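Local atomic coordinates of ribulose-bisphosphate carboxylase (Alicyclobacillus acidocaldarius subsp. acidocaldarius, PDB entry 4NAS), a protein that belongs to the RuBisCO large-chain family, pairing an N-terminal alpha-beta domain with a TIM-barrel catalytic domain that carries a bound calcium ion. Residues 85-90 and 117-122; 97-102 and 280-285; 113-118 and 288-293; 318-323 and 332-337. All coordinates share one frame; numbering follows the deposited sequence.

Contact 1. Residues 85-90 and 117-122; sequences ANLNGT and DELVRQ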
loop_
_atom_site.group_PDB
_atom_site.type_symbol
_atom_site.label_atom_id
_atom_site.label_comp_id
_atom_site.label_asym_id
_atom_site.label_seq_id
_atom_site.Cartn_x
_atom_site.Cartn_y
_atom_site.Cartn_z
ATOM N N ALA B 85 10.373 -6.160 20.296
ATOM C CA ALA B 85 11.682 -6.691 19.978
ATOM C C ALA B 85 11.717 -7.446 18.664
ATOM O O ALA B 85 12.798 -7.722 18.157
ATOM C CB ALA B 85 12.186 -7.580 21.106
ATOM N N ASN B 86 10.552 -7.791 18.116
ATOM C CA ASN B 86 10.520 -8.483 16.829
ATOM C C ASN B 86 10.470 -7.541 15.631
ATOM O O ASN B 86 10.557 -7.988 14.480
ATOM C CB ASN B 86 9.337 -9.453 16.747
ATOM C CG ASN B 86 9.359 -10.456 17.845
ATOM O OD1 ASN B 86 10.416 -10.732 18.420
ATOM N ND2 ASN B 86 8.197 -11.006 18.170
ATOM N N LEU B 87 10.318 -6.247 15.908
ATOM C CA LEU B 87 10.241 -5.247 14.844
ATOM C C LEU B 87 11.642 -4.674 14.617
ATOM O O LEU B 87 12.589 -5.000 15.348
ATOM C CB LEU B 87 9.206 -4.149 15.175
ATOM C CG LEU B 87 7.779 -4.652 15.456
ATOM C CD1 LEU B 87 6.790 -3.510 15.699
ATOM C CD2 LEU B 87 7.271 -5.543 14.332
ATOM N N ASN B 88 11.780 -3.835 13.598
ATOM C CA ASN B 88 13.090 -3.302 13.227
ATOM C C ASN B 88 13.018 -1.815 12.926
ATOM O O ASN B 88 13.872 -1.297 12.229
ATOM C CB ASN B 88 13.679 -4.057 12.012
ATOM C CG ASN B 88 12.912 -3.777 10.705
ATOM O OD1 ASN B 88 11.946 -3.009 10.697
ATOM N ND2 ASN B 88 13.350 -4.388 9.602
ATOM N N GLY B 89 11.954 -1.158 13.387
ATOM C CA GLY B 89 11.813 0.285 13.238
ATOM C C GLY B 89 11.292 0.812 11.901
ATOM O O GLY B 89 11.489 1.992 11.573
ATOM N N THR B 90 10.637 -0.041 11.118
ATOM C CA THR B 90 10.075 0.388 9.832
ATOM C C THR B 90 8.588 0.108 9.724
ATOM O O THR B 90 8.045 -0.770 10.402
ATOM C CB THR B 90 10.752 -0.316 8.654
ATOM O OG1 THR B 90 10.618 -1.738 8.821
ATOM C CG2 THR B 90 12.238 0.094 8.565
ATOM N N ASP B 117 6.135 3.686 23.525
ATOM C CA ASP B 117 7.001 4.832 23.291
ATOM C C ASP B 117 8.281 4.460 22.545
ATOM O O ASP B 117 8.700 5.186 21.646
ATOM C CB ASP B 117 7.333 5.522 24.618
ATOM C CG ASP B 117 8.002 6.864 24.423
ATOM O OD1 ASP B 117 7.365 7.790 23.838
ATOM O OD2 ASP B 117 9.172 6.985 24.843
ATOM N N GLU B 118 8.899 3.341 22.919
ATOM C CA GLU B 118 10.166 2.937 22.311
ATOM C C GLU B 118 10.044 2.808 20.786
ATOM O O GLU B 118 10.941 3.212 20.037
ATOM C CB GLU B 118 10.663 1.620 22.911
ATOM C CG GLU B 118 11.291 1.761 24.279
ATOM C CD GLU B 118 11.331 0.448 25.046
ATOM O OE1 GLU B 118 12.181 0.324 25.958
ATOM O OE2 GLU B 118 10.506 -0.449 24.742
ATOM N N LEU B 119 8.915 2.280 20.332
ATOM C CA LEU B 119 8.675 2.108 18.898
ATOM C C LEU B 119 8.297 3.418 18.173
ATOM O O LEU B 119 8.786 3.684 17.072
ATOM C CB LEU B 119 7.614 1.033 18.646
ATOM C CG LEU B 119 7.294 0.814 17.155
ATOM C CD1 LEU B 119 8.497 0.259 16.378
ATOM C CD2 LEU B 119 6.070 -0.080 16.972
ATOM N N VAL B 120 7.404 4.203 18.770
ATOM C CA VAL B 120 7.056 5.515 18.237
ATOM C C VAL B 120 8.323 6.329 17.987
ATOM O O VAL B 120 8.480 6.921 16.940
ATOM C CB VAL B 120 6.112 6.279 19.198
ATOM C CG1 VAL B 120 5.840 7.707 18.694
ATOM C CG2 VAL B 120 4.807 5.520 19.368
ATOM N N ARG B 121 9.268 6.298 18.923
ATOM C CA ARG B 121 10.487 7.107 18.755
ATOM C C ARG B 121 11.476 6.650 17.673
ATOM O O ARG B 121 12.412 7.367 17.355
ATOM C CB ARG B 121 11.199 7.336 20.092
ATOM C CG ARG B 121 10.417 8.244 21.027
ATOM C CD ARG B 121 11.094 8.334 22.394
ATOM N NE ARG B 121 10.355 9.191 23.317
ATOM C CZ ARG B 121 10.688 10.448 23.607
ATOM N NH1 ARG B 121 9.967 11.147 24.475
ATOM N NH2 ARG B 121 11.750 11.006 23.038
ATOM N N GLN B 122 11.274 5.472 17.094
ATOM C CA GLN B 122 12.132 5.043 15.999
ATOM C C GLN B 122 11.648 5.602 14.652
ATOM O O GLN B 122 12.314 5.450 13.626
ATOM C CB GLN B 122 12.172 3.516 15.935
ATOM C CG GLN B 122 12.866 2.851 17.113
ATOM C CD GLN B 122 12.931 1.355 16.910
ATOM O OE1 GLN B 122 13.663 0.877 16.041
ATOM N NE2 GLN B 122 12.134 0.608 17.670
#

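Contact 2. Residues 97-102 and 280-285; sequences TVFGKL and YGIAAD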
loop_
_atom_site.group_PDB
_atom_site.type_symbol
_atom_site.label_atom_id
_atom_site.label_comp_id
_atom_site.label_asym_id
_atom_site.label_seq_id
_atom_site.Cartn_x
_atom_site.Cartn_y
_atom_site.Cartn_z
ATOM N N THR B 97 3.752 -7.555 10.285
ATOM C CA THR B 97 3.512 -8.250 11.553
ATOM C C THR B 97 2.040 -8.158 11.979
ATOM O O THR B 97 1.416 -9.174 12.278
ATOM C CB THR B 97 4.433 -7.703 12.647
ATOM O OG1 THR B 97 5.802 -7.860 12.233
ATOM C CG2 THR B 97 4.179 -8.409 14.001
ATOM N N VAL B 98 1.466 -6.953 11.991
ATOM C CA VAL B 98 0.121 -6.803 12.568
ATOM C C VAL B 98 -1.047 -7.077 11.617
ATOM O O VAL B 98 -2.163 -7.348 12.073
ATOM C CB VAL B 98 -0.075 -5.433 13.268
ATOM C CG1 VAL B 98 1.033 -5.173 14.294
ATOM C CG2 VAL B 98 -0.147 -4.304 12.248
ATOM N N PHE B 99 -0.803 -6.988 10.309
ATOM C CA PHE B 99 -1.872 -7.129 9.316
ATOM C C PHE B 99 -1.250 -7.524 7.976
ATOM O O PHE B 99 -1.560 -6.945 6.931
ATOM C CB PHE B 99 -2.695 -5.836 9.198
ATOM C CG PHE B 99 -4.169 -6.069 8.891
ATOM C CD1 PHE B 99 -4.920 -6.951 9.647
ATOM C CD2 PHE B 99 -4.786 -5.410 7.836
ATOM C CE1 PHE B 99 -6.262 -7.160 9.370
ATOM C CE2 PHE B 99 -6.129 -5.617 7.544
ATOM C CZ PHE B 99 -6.869 -6.494 8.302
ATOM N N GLY B 100 -0.365 -8.516 8.028
ATOM C CA GLY B 100 0.362 -8.970 6.847
ATOM C C GLY B 100 -0.405 -10.124 6.236
ATOM O O GLY B 100 -1.313 -9.937 5.402
ATOM N N LYS B 101 -0.046 -11.323 6.677
ATOM C CA LYS B 101 -0.810 -12.511 6.343
ATOM C C LYS B 101 -2.212 -12.407 6.930
ATOM O O LYS B 101 -3.163 -12.915 6.354
ATOM C CB LYS B 101 -0.121 -13.762 6.880
ATOM C CG LYS B 101 -0.871 -15.034 6.558
ATOM C CD LYS B 101 -0.875 -15.995 7.727
ATOM C CE LYS B 101 0.454 -16.706 7.854
ATOM N NZ LYS B 101 0.600 -17.416 9.160
ATOM N N LEU B 102 -2.340 -11.746 8.081
ATOM C CA LEU B 102 -3.635 -11.685 8.758
ATOM C C LEU B 102 -4.689 -10.947 7.933
ATOM O O LEU B 102 -5.889 -11.234 8.055
ATOM C CB LEU B 102 -3.501 -11.048 10.139
ATOM C CG LEU B 102 -4.718 -11.019 11.063
ATOM C CD1 LEU B 102 -5.282 -12.418 11.314
ATOM C CD2 LEU B 102 -4.313 -10.379 12.380
ATOM N N TYR B 280 -13.631 -4.764 6.221
ATOM C CA TYR B 280 -12.309 -5.223 5.800
ATOM C C TYR B 280 -11.317 -4.061 5.869
ATOM O O TYR B 280 -11.728 -2.900 5.987
ATOM C CB TYR B 280 -12.364 -5.771 4.367
ATOM C CG TYR B 280 -13.225 -7.016 4.190
ATOM C CD1 TYR B 280 -14.602 -6.918 4.051
ATOM C CD2 TYR B 280 -12.650 -8.279 4.140
ATOM C CE1 TYR B 280 -15.386 -8.049 3.877
ATOM C CE2 TYR B 280 -13.429 -9.422 3.970
ATOM C CZ TYR B 280 -14.793 -9.292 3.835
ATOM O OH TYR B 280 -15.572 -10.404 3.666
ATOM N N GLY B 281 -10.022 -4.377 5.790
ATOM C CA GLY B 281 -8.978 -3.362 5.699
ATOM C C GLY B 281 -8.465 -2.773 7.001
ATOM O O GLY B 281 -8.440 -3.431 8.036
ATOM N N ILE B 282 -8.064 -1.505 6.942
ATOM C CA ILE B 282 -7.495 -0.793 8.068
ATOM C C ILE B 282 -8.281 0.496 8.262
ATOM O O ILE B 282 -8.543 1.186 7.284
ATOM C CB ILE B 282 -6.036 -0.401 7.757
ATOM C CG1 ILE B 282 -5.209 -1.625 7.380
ATOM C CG2 ILE B 282 -5.403 0.300 8.938
ATOM C CD1 ILE B 282 -3.823 -1.276 6.932
ATOM N N ALA B 283 -8.636 0.833 9.506
ATOM C CA ALA B 283 -9.401 2.055 9.802
ATOM C C ALA B 283 -8.774 3.336 9.243
ATOM O O ALA B 283 -7.552 3.516 9.273
ATOM C CB ALA B 283 -9.619 2.202 11.300
ATOM N N ALA B 284 -9.617 4.246 8.776
ATOM C CA ALA B 284 -9.112 5.473 8.181
ATOM C C ALA B 284 -8.278 6.314 9.127
ATOM O O ALA B 284 -7.357 6.963 8.685
ATOM C CB ALA B 284 -10.229 6.298 7.579
ATOM N N ASP B 285 -8.558 6.293 10.430
ATOM C CA ASP B 285 -7.773 7.131 11.328
ATOM C C ASP B 285 -6.331 6.637 11.462
ATOM O O ASP B 285 -5.417 7.404 11.803
ATOM C CB ASP B 285 -8.435 7.262 12.700
ATOM C CG ASP B 285 -8.580 5.929 13.388
ATOM O OD1 ASP B 285 -9.341 5.088 12.862
ATOM O OD2 ASP B 285 -7.931 5.721 14.432
#

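Contact 3. Residues 113-118 and 288-293; sequences LQMPDE and LGQLMR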
loop_
_atom_site.group_PDB
_atom_site.type_symbol
_atom_site.label_atom_id
_atom_site.label_comp_id
_atom_site.label_asym_id
_atom_site.label_seq_id
_atom_site.Cartn_x
_atom_site.Cartn_y
_atom_site.Cartn_z
ATOM N N LEU B 113 -4.228 0.522 16.803
ATOM C CA LEU B 113 -2.846 0.189 17.135
ATOM C C LEU B 113 -2.407 0.992 18.338
ATOM O O LEU B 113 -2.341 2.229 18.297
ATOM C CB LEU B 113 -1.917 0.494 15.966
ATOM C CG LEU B 113 -1.993 -0.452 14.773
ATOM C CD1 LEU B 113 -1.096 0.101 13.652
ATOM C CD2 LEU B 113 -1.589 -1.891 15.119
ATOM N N GLN B 114 -2.123 0.313 19.433
ATOM C CA GLN B 114 -1.567 1.033 20.573
ATOM C C GLN B 114 -0.059 0.840 20.574
ATOM O O GLN B 114 0.439 -0.277 20.732
ATOM C CB GLN B 114 -2.201 0.567 21.882
ATOM C CG GLN B 114 -3.688 0.918 21.966
ATOM C CD GLN B 114 -4.379 0.313 23.174
ATOM O OE1 GLN B 114 -4.139 0.725 24.309
ATOM N NE2 GLN B 114 -5.252 -0.665 22.933
HETATM N N MSE B 115 0.669 1.933 20.403
HETATM C CA MSE B 115 2.109 1.835 20.181
HETATM C C MSE B 115 2.961 2.317 21.342
HETATM O O MSE B 115 2.746 3.405 21.875
HETATM C CB MSE B 115 2.469 2.534 18.885
HETATM C CG MSE B 115 1.796 1.830 17.740
HETATM SE SE MSE B 115 2.456 2.454 16.086
HETATM C CE MSE B 115 4.245 3.011 16.582
ATOM N N PRO B 116 3.916 1.475 21.759
ATOM C CA PRO B 116 4.745 1.813 22.910
ATOM C C PRO B 116 5.678 2.945 22.524
ATOM O O PRO B 116 5.996 3.110 21.338
ATOM C CB PRO B 116 5.551 0.535 23.161
ATOM C CG PRO B 116 4.960 -0.504 22.272
ATOM C CD PRO B 116 4.328 0.210 21.135
ATOM N N ASP B 117 6.135 3.686 23.525
ATOM C CA ASP B 117 7.001 4.832 23.291
ATOM C C ASP B 117 8.281 4.460 22.545
ATOM O O ASP B 117 8.700 5.186 21.646
ATOM C CB ASP B 117 7.333 5.522 24.618
ATOM C CG ASP B 117 8.002 6.864 24.423
ATOM O OD1 ASP B 117 7.365 7.790 23.838
ATOM O OD2 ASP B 117 9.172 6.985 24.843
ATOM N N GLU B 118 8.899 3.341 22.919
ATOM C CA GLU B 118 10.166 2.937 22.311
ATOM C C GLU B 118 10.044 2.808 20.786
ATOM O O GLU B 118 10.941 3.212 20.037
ATOM C CB GLU B 118 10.663 1.620 22.911
ATOM C CG GLU B 118 11.291 1.761 24.279
ATOM C CD GLU B 118 11.331 0.448 25.046
ATOM O OE1 GLU B 118 12.181 0.324 25.958
ATOM O OE2 GLU B 118 10.506 -0.449 24.742
ATOM N N LEU B 288 -4.764 7.514 7.617
ATOM C CA LEU B 288 -4.616 8.948 7.349
ATOM C C LEU B 288 -4.191 9.752 8.558
ATOM O O LEU B 288 -3.941 10.952 8.450
ATOM C CB LEU B 288 -5.936 9.518 6.800
ATOM C CG LEU B 288 -6.371 8.858 5.499
ATOM C CD1 LEU B 288 -7.740 9.363 5.049
ATOM C CD2 LEU B 288 -5.326 9.106 4.412
ATOM N N GLY B 289 -4.085 9.120 9.724
ATOM C CA GLY B 289 -3.818 9.911 10.909
ATOM C C GLY B 289 -2.557 9.499 11.633
ATOM O O GLY B 289 -1.513 10.165 11.565
ATOM N N GLN B 290 -2.674 8.378 12.325
ATOM C CA GLN B 290 -1.585 7.805 13.101
ATOM C C GLN B 290 -0.332 7.573 12.265
ATOM O O GLN B 290 0.748 8.039 12.612
ATOM C CB GLN B 290 -2.056 6.484 13.713
ATOM C CG GLN B 290 -1.089 5.863 14.735
ATOM C CD GLN B 290 -1.744 4.720 15.500
ATOM O OE1 GLN B 290 -2.599 4.016 14.966
ATOM N NE2 GLN B 290 -1.334 4.520 16.748
ATOM N N LEU B 291 -0.471 6.828 11.185
ATOM C CA LEU B 291 0.655 6.490 10.316
ATOM C C LEU B 291 1.266 7.708 9.601
ATOM O O LEU B 291 2.487 7.781 9.406
ATOM C CB LEU B 291 0.200 5.479 9.265
ATOM C CG LEU B 291 -0.217 4.117 9.833
ATOM C CD1 LEU B 291 -0.388 3.101 8.719
ATOM C CD2 LEU B 291 0.800 3.649 10.822
HETATM N N MSE B 292 0.409 8.642 9.193
HETATM C CA MSE B 292 0.865 9.874 8.545
HETATM C C MSE B 292 1.760 10.724 9.440
HETATM O O MSE B 292 2.791 11.227 8.997
HETATM C CB MSE B 292 -0.332 10.719 8.105
HETATM C CG MSE B 292 -1.117 10.142 6.967
HETATM SE SE MSE B 292 -0.003 9.907 5.404
HETATM C CE MSE B 292 -1.423 9.490 4.174
ATOM N N ARG B 293 1.355 10.908 10.698
ATOM C CA ARG B 293 2.170 11.678 11.639
ATOM C C ARG B 293 3.521 10.975 11.874
ATOM O O ARG B 293 4.587 11.607 11.908
ATOM C CB ARG B 293 1.409 11.915 12.961
ATOM C CG ARG B 293 2.185 12.697 14.007
ATOM C CD ARG B 293 1.278 12.996 15.205
ATOM N NE ARG B 293 1.889 13.934 16.139
ATOM C CZ ARG B 293 1.351 14.279 17.305
ATOM N NH1 ARG B 293 1.982 15.136 18.101
ATOM N NH2 ARG B 293 0.203 13.739 17.686
HETATM O O HOH W 1 -4.871 3.384 16.538
#

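Contact 4. Residues 318-323 and 332-337; sequences RLLQHL and VLPAPS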
loop_
_atom_site.group_PDB
_atom_site.type_symbol
_atom_site.label_atom_id
_atom_site.label_comp_id
_atom_site.label_asym_id
_atom_site.label_seq_id
_atom_site.Cartn_x
_atom_site.Cartn_y
_atom_site.Cartn_z
ATOM N N ARG B 318 -10.999 10.447 15.810
ATOM C CA ARG B 318 -9.782 9.693 16.146
ATOM C C ARG B 318 -8.595 10.137 15.300
ATOM O O ARG B 318 -7.439 10.152 15.764
ATOM C CB ARG B 318 -10.002 8.201 15.923
ATOM C CG ARG B 318 -10.917 7.564 16.959
ATOM C CD ARG B 318 -11.107 6.049 16.676
ATOM N NE ARG B 318 -12.039 5.465 17.642
ATOM C CZ ARG B 318 -12.754 4.359 17.438
ATOM N NH1 ARG B 318 -12.659 3.686 16.298
ATOM N NH2 ARG B 318 -13.579 3.926 18.381
ATOM N N LEU B 319 -8.899 10.446 14.043
ATOM C CA LEU B 319 -7.920 10.968 13.098
ATOM C C LEU B 319 -7.310 12.240 13.643
ATOM O O LEU B 319 -6.086 12.336 13.750
ATOM C CB LEU B 319 -8.536 11.166 11.699
ATOM C CG LEU B 319 -7.527 11.328 10.541
ATOM C CD1 LEU B 319 -8.147 11.000 9.203
ATOM C CD2 LEU B 319 -6.898 12.724 10.502
ATOM N N LEU B 320 -8.156 13.223 13.984
ATOM C CA LEU B 320 -7.662 14.496 14.496
ATOM C C LEU B 320 -6.823 14.306 15.760
ATOM O O LEU B 320 -5.753 14.911 15.918
ATOM C CB LEU B 320 -8.809 15.481 14.767
ATOM C CG LEU B 320 -8.318 16.895 15.137
ATOM C CD1 LEU B 320 -7.554 17.524 13.978
ATOM C CD2 LEU B 320 -9.468 17.810 15.565
ATOM N N GLN B 321 -7.312 13.472 16.665
ATOM C CA GLN B 321 -6.579 13.205 17.884
ATOM C C GLN B 321 -5.203 12.566 17.563
ATOM O O GLN B 321 -4.221 12.810 18.263
ATOM C CB GLN B 321 -7.414 12.328 18.819
ATOM C CG GLN B 321 -6.848 12.208 20.222
ATOM C CD GLN B 321 -6.804 13.542 20.964
ATOM O OE1 GLN B 321 -7.473 14.510 20.584
ATOM N NE2 GLN B 321 -6.011 13.596 22.027
ATOM N N HIS B 322 -5.124 11.769 16.502
ATOM C CA HIS B 322 -3.818 11.217 16.116
ATOM C C HIS B 322 -2.863 12.328 15.687
ATOM O O HIS B 322 -1.682 12.330 16.036
ATOM C CB HIS B 322 -3.932 10.191 14.987
ATOM C CG HIS B 322 -4.430 8.851 15.420
ATOM N ND1 HIS B 322 -3.895 8.163 16.489
ATOM C CD2 HIS B 322 -5.391 8.054 14.901
ATOM C CE1 HIS B 322 -4.532 7.014 16.630
ATOM N NE2 HIS B 322 -5.436 6.920 15.669
ATOM N N LEU B 323 -3.383 13.274 14.922
ATOM C CA LEU B 323 -2.581 14.381 14.435
ATOM C C LEU B 323 -2.149 15.328 15.546
ATOM O O LEU B 323 -1.103 15.954 15.425
ATOM C CB LEU B 323 -3.356 15.175 13.363
ATOM C CG LEU B 323 -3.852 14.427 12.125
ATOM C CD1 LEU B 323 -4.576 15.390 11.185
ATOM C CD2 LEU B 323 -2.684 13.779 11.384
ATOM N N VAL B 332 0.406 17.765 13.683
ATOM C CA VAL B 332 0.234 17.906 12.247
ATOM C C VAL B 332 -0.959 18.820 11.993
ATOM O O VAL B 332 -1.924 18.783 12.745
ATOM C CB VAL B 332 -0.046 16.540 11.600
ATOM C CG1 VAL B 332 -0.248 16.673 10.078
ATOM C CG2 VAL B 332 1.080 15.570 11.934
ATOM N N LEU B 333 -0.885 19.633 10.941
ATOM C CA LEU B 333 -2.004 20.486 10.544
ATOM C C LEU B 333 -3.015 19.681 9.746
ATOM O O LEU B 333 -2.662 19.062 8.754
ATOM C CB LEU B 333 -1.505 21.657 9.671
ATOM C CG LEU B 333 -0.938 22.912 10.328
ATOM C CD1 LEU B 333 -0.135 23.717 9.295
ATOM C CD2 LEU B 333 -2.076 23.765 10.892
ATOM N N PRO B 334 -4.273 19.666 10.185
ATOM C CA PRO B 334 -5.319 19.011 9.393
ATOM C C PRO B 334 -5.815 19.881 8.241
ATOM O O PRO B 334 -6.043 21.110 8.392
ATOM C CB PRO B 334 -6.441 18.778 10.410
ATOM C CG PRO B 334 -6.215 19.815 11.462
ATOM C CD PRO B 334 -4.744 20.082 11.517
ATOM N N ALA B 335 -5.969 19.253 7.085
ATOM C CA ALA B 335 -6.471 19.943 5.900
ATOM C C ALA B 335 -7.679 19.177 5.333
ATOM O O ALA B 335 -7.559 18.457 4.333
ATOM C CB ALA B 335 -5.372 20.056 4.870
ATOM N N PRO B 336 -8.834 19.293 6.003
ATOM C CA PRO B 336 -9.992 18.497 5.593
ATOM C C PRO B 336 -10.525 18.986 4.249
ATOM O O PRO B 336 -10.561 20.197 3.981
ATOM C CB PRO B 336 -10.985 18.702 6.743
ATOM C CG PRO B 336 -10.569 19.996 7.386
ATOM C CD PRO B 336 -9.100 20.102 7.207
ATOM N N SER B 337 -10.908 18.038 3.403
ATOM C CA SER B 337 -11.215 18.331 2.016
ATOM C C SER B 337 -12.694 18.069 1.722
ATOM O O SER B 337 -13.342 17.279 2.428
ATOM C CB SER B 337 -10.325 17.486 1.089
ATOM O OG SER B 337 -10.613 16.089 1.200
#

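Contact 1. Residues 85-90 and 117-122
Leu87 and Leu119 make the apolar half of this contact, their side chains crossing at about a right angle. A single methyl of each does most of the touching: Leu87 CD1 lies 3.7 Å from Leu119 CD2, with Leu119 CD1 a little farther off. On Leu119 the first torsion (chi1 179°) sets CG opposite the backbone N, and this carries the branch across to a loop that its CB does not face directly. Both leucines also rest on Val13 of strand 12-22, and Leu87 continues into helix 91-99 through Ser93, Leu94 and Thr97, so the pair belongs to the N-terminal domain, where helices pack on a mainly antiparallel sheet. The loop 85-90 leads from strand 73-83 into helix 91-99, while 117-122 follows strand 108-114 of the same sheet.

Beside the leucines, Gln122 makes a van der Waals contact with the loop backbone, without a hydrogen bond: OE1 of its extended side chain stands 3.4 Å from Gly89 CA. Gly89 N is buried here without a partner.

Hydrogen bonds and charges act within each segment. Asn88 OD1 accepts from Thr90 OG1 at 2.6 Å, in the carbonyl plane and on a lone pair, consistent with a fixed turn at Thr90, the N-cap residue of helix 91-99. In 117-122, Arg121 NE forms a salt bridge with Asp117 OD2 at 2.9 Å, on the syn side but tilted out of the carboxylate plane.

Contact 2. Residues 97-102 and 280-285
Phe99 reaches across to Gly281 and Ile282, its ring set obliquely to both. The ring atom CE2 comes to 3.2 Å from Gly281 O, and CZ follows at 3.5 Å from the same oxygen, so one corner of the ring leans on the peptide carbonyl. The neighbouring CD2 turns to the aliphatic side, 3.8 Å from Ile282 CG1. Phe99 and Ile282 run past each other in opposite directions, and the isoleucine's methylene CG1 is the group that meets the ring. In Ile282 the first torsion (chi1 -56°) places CG1 beside the backbone N and opposite the carbonyl carbon, bringing that branch to the phenylalanine.

The backbone of 281-283 has its own bonds: Gly281 and Ala283 pair with Leu110, and the short, weakly bonded strand 281-282 runs parallel to strand 108-114 of the N-terminal sheet. A segment of the catalytic domain thus extends the sheet of the N-terminal domain, with Phe99 packed at the junction. Phe99 also meets Tyr17 of strand 12-22 and Ala273 of the second subunit, which places the junction close to the dimer interface.

No hydrogen bond links the two segments. Their adhesion is close van der Waals contact of an aromatic ring with a peptide oxygen and a methylene, so it depends on the fit of their shapes and not on directional bonds between them.

Contact 3. Residues 113-118 and 288-293
Gln290 grips the backbone of Leu113 with the amide at the end of its side chain. Its NE2 donates to Leu113 O over 2.9 Å, and the bond is nearly straight, with an N-H...O angle of 175°. The acceptor lies almost in the plane of the glutamine amide, whereas the donor is tilted 26° from the plane of the Leu113 carbonyl. The other amide atom, OE1, passes 3.7 Å from Leu113 CB. A water extends the polar link: it accepts from Leu113 N at 2.9 Å and lies 2.8 Å from Gln290 OE1, to which it probably donates. The carboxamide therefore engages the C=O and, probably through the water, the N-H of one residue. Met115 (a selenomethionine) flanks the amide, its CG 4.2 Å from Gln290 NE2.

The reach of the glutamine comes from an extended chain beyond CG, starting with CG set opposite the backbone N (chi1 -171°). It projects from the pi-type turn at 288-290 of helix 284-295, in the catalytic domain, toward the last residues of strand 108-114 in the N-terminal domain. Leu113 is itself packed on Val13 and Ala15 of strand 12-22 and on Val98 of helix 91-99. One turn on, Arg293 bonds to backbone carbonyls including His322 O and Ala325 O.

The NE2 bond, probably with the water at OE1, would fix the rotation of the carboxamide, and the two domains are joined by a directional polar clasp to main-chain atoms rather than by apolar packing alone.

Contact 4. Residues 318-323 and 332-337
Leu323 and Pro334 form the apolar centre together with Leu320 and Val332. The two methyls of Leu323 divide the segment 332-337 between them: CD1 lies 3.9 Å from Pro334 CB, while CD2 is 3.8 Å from Val332 CB. The first torsion of Leu323 (chi1 -57°) sets CG beside the backbone N and opposite the carbonyl carbon, and the fork beyond it spans Val332 and Pro334. One helical turn back, Leu320 brings CD1 up beside the CB-CG bond of the proline, 3.7 Å from Pro334 CG, so that Pro334 CB is touched by both leucines. All three pairs of side chains cross obliquely. In 332-335, Val332 and Pro334 face the helix, while Leu333 and Ala335 point away from it, the alternation expected of an extended chain.

At the rim of this cluster the backbones meet. Val332 N donates to Leu323 O at 2.9 Å with an N-H...O angle of 160°, the donor standing 28° from the carbonyl plane. The carbonyl near the C-terminal end of the helix is thereby answered by the residue just before strand 333-337, closing the short connection between them.

The arrangement belongs to a beta-alpha-beta unit, strand 299-303, helix 313-324 and strand 333-337, the repeating element of the TIM barrel. Phe302 of the preceding strand touches Leu319, Pro334 and Pro336 in the layer between helix and sheet. On one flank Phe352 of helix 345-352 packs against Leu320 and Pro334; on the helix 284-295 side, Leu319 meets Leu288, and Val332 meets Arg293.

How the contacts relate
From the N terminus, contact 1 closes the loop from 85-90 through helix 91-99 and strand 108-114 to 117-122, within the N-terminal domain. Contact 2 starts inside that loop and crosses it, running on to 280-285. Contact 3 leaves from 113-118, which overlaps contact 1 at Asp117 and Glu118, and crosses contact 2 to end at 288-293. Contact 2 ties 97-102 to strand 281-282, just before helix 284-295, and contact 3 ties strand 108-114 to that helix. Contact 4 follows in series, closing the short loop between helix 313-324 and strand 333-337. Asp285 OD2 with His322 NE2, and Arg293 NH2 with His322 O, probably hydrogen-bond it to contacts 2 and 3.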